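Alginate lyase A1-II' (Sphingomonas sp. A1, PDB 2CWS) probably cleaves the polysaccharide alginate by a lyase reaction, acting through this polysaccharide lyase family-7 catalytic domain. Local coordinates at residues H89-S94 / Y198-G203. Residues are numbered along the deposited sequence; the frame is centred on the assembly and turned at random. Where two conformers were deposited one is given.
Sequences HTMKLS and YYFKAG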
# COMPACT_ATOMS: atom_id res chain seq x y z
N HIS A 89 -14.34 -2.61 -5.17
CA HIS A 89 -13.42 -1.72 -4.46
C HIS A 89 -12.12 -1.73 -5.23
O HIS A 89 -11.47 -2.81 -5.26
CB HIS A 89 -13.19 -2.28 -3.04
CG HIS A 89 -14.52 -2.55 -2.36
ND1 HIS A 89 -15.30 -1.53 -1.87
CD2 HIS A 89 -15.20 -3.71 -2.21
CE1 HIS A 89 -16.41 -2.06 -1.37
NE2 HIS A 89 -16.36 -3.38 -1.57
N THR A 90 -11.73 -0.62 -5.86
CA THR A 90 -10.64 -0.65 -6.81
C THR A 90 -9.67 0.49 -6.58
O THR A 90 -10.08 1.64 -6.59
CB THR A 90 -11.18 -0.54 -8.25
OG1 THR A 90 -12.09 -1.66 -8.40
CG2 THR A 90 -10.04 -0.66 -9.27
N MET A 91 -8.39 0.16 -6.47
CA MET A 91 -7.31 1.17 -6.48
C MET A 91 -6.54 1.05 -7.77
O MET A 91 -6.17 -0.07 -8.18
CB MET A 91 -6.41 0.92 -5.26
CG MET A 91 -5.19 1.86 -5.29
SD MET A 91 -4.24 1.84 -3.75
CE MET A 91 -3.64 0.11 -3.81
N LYS A 92 -6.28 2.17 -8.38
CA LYS A 92 -5.43 2.25 -9.55
C LYS A 92 -4.29 3.21 -9.24
O LYS A 92 -4.49 4.24 -8.61
CB LYS A 92 -6.14 2.79 -10.80
CG LYS A 92 -7.33 1.93 -11.19
CD LYS A 92 -7.95 2.57 -12.44
CE LYS A 92 -6.81 2.88 -13.40
NZ LYS A 92 -7.25 3.47 -14.68
N LEU A 93 -3.08 2.86 -9.68
CA LEU A 93 -1.98 3.79 -9.51
C LEU A 93 -1.01 3.59 -10.66
O LEU A 93 -0.95 2.53 -11.32
CB LEU A 93 -1.31 3.64 -8.13
CG LEU A 93 -0.70 2.25 -7.80
CD1 LEU A 93 0.71 2.05 -8.38
CD2 LEU A 93 -0.59 2.16 -6.27
N SER A 94 -0.18 4.60 -10.87
CA SER A 94 0.98 4.47 -11.74
C SER A 94 2.19 4.98 -10.97
O SER A 94 2.06 5.97 -10.24
CB SER A 94 0.85 5.14 -13.12
OG SER A 94 0.83 6.53 -12.93
N TYR A 198 -11.57 -3.76 5.31
CA TYR A 198 -10.37 -3.56 4.49
C TYR A 198 -10.15 -2.10 4.19
O TYR A 198 -11.09 -1.29 4.16
CB TYR A 198 -10.50 -4.29 3.08
CG TYR A 198 -10.84 -5.76 3.30
CD1 TYR A 198 -9.79 -6.66 3.55
CD2 TYR A 198 -12.15 -6.22 3.36
CE1 TYR A 198 -10.07 -8.01 3.79
CE2 TYR A 198 -12.44 -7.53 3.64
CZ TYR A 198 -11.42 -8.42 3.86
OH TYR A 198 -11.64 -9.74 4.14
N TYR A 199 -8.90 -1.76 3.93
CA TYR A 199 -8.54 -0.44 3.43
C TYR A 199 -7.32 -0.60 2.52
O TYR A 199 -6.48 -1.51 2.69
CB TYR A 199 -8.26 0.55 4.57
CG TYR A 199 -7.17 0.16 5.52
CD1 TYR A 199 -7.49 -0.52 6.70
CD2 TYR A 199 -5.84 0.43 5.29
CE1 TYR A 199 -6.52 -0.89 7.60
CE2 TYR A 199 -4.85 0.06 6.16
CZ TYR A 199 -5.18 -0.63 7.33
OH TYR A 199 -4.19 -0.98 8.20
N PHE A 200 -7.22 0.31 1.54
CA PHE A 200 -6.06 0.33 0.66
C PHE A 200 -4.89 1.04 1.32
O PHE A 200 -5.05 1.91 2.19
CB PHE A 200 -6.40 1.04 -0.64
CG PHE A 200 -7.34 0.27 -1.57
CD1 PHE A 200 -8.60 0.72 -1.89
CD2 PHE A 200 -6.87 -0.92 -2.14
CE1 PHE A 200 -9.40 0.02 -2.77
CE2 PHE A 200 -7.70 -1.61 -3.04
CZ PHE A 200 -8.94 -1.16 -3.36
N LYS A 201 -3.67 0.71 0.84
CA LYS A 201 -2.46 1.45 1.18
C LYS A 201 -1.62 1.60 -0.07
O LYS A 201 -1.67 0.73 -0.97
CB LYS A 201 -1.60 0.72 2.25
CG LYS A 201 -2.38 0.29 3.48
CD LYS A 201 -1.46 -0.02 4.66
CE LYS A 201 -1.14 1.27 5.43
NZ LYS A 201 -0.05 1.03 6.41
N ALA A 202 -0.80 2.64 -0.12
CA ALA A 202 0.12 2.83 -1.25
C ALA A 202 1.27 3.70 -0.78
O ALA A 202 1.06 4.73 -0.12
CB ALA A 202 -0.59 3.53 -2.41
N GLY A 203 2.49 3.30 -1.16
CA GLY A 203 3.65 4.12 -0.83
C GLY A 203 4.91 3.28 -0.81
O GLY A 203 5.23 2.65 -1.84
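M91 packs over one face of the F200 ring in the hydrophobic core between the two antiparallel sheets of a concanavalin-like β-sandwich. Strand 88-99 sits inside one sheet and strand 197-202 inside the other; the axes of the two segments run parallel (2°), 8.7 Å apart at closest approach. Side chains fill the interval, M91 and F200 reaching past each other from opposite sheets. The CB of M91 lies over the centre of the F200 ring, 3.6 Å from the centroid and 10° off the ring normal, a well-centred CH-π contact. With CG anti to the backbone N (chi1 174°), the M91 chain carries on toward the base of F200, where SD makes an oblique Met-aromatic contact, 4.7 Å from the ring centroid. A bend at chi3 then sets M91 CE 3.5 Å from K201 O. The tip of the ring reaches the opposing backbone: F200 CZ comes to 3.4 Å from M91 N, and H89 O lies at the ring edge, 3.6 Å from CZ. Farther along, L93 CD2 rests 4.1 Å from A202 CB. W15 touches both M91 and F200, and I111 and V225 also pack on F200, while K201 NZ forms a salt bridge with E69 and a hydrogen bond with Q18. An alanine in place of F200 would probably open a gap beside M91 and leave its thioether less firmly held. Side chains meet here through apolar groups, the polar atoms touched belong to the backbone, and no hydrogen bond crosses, so dispersion and shape join the sheets.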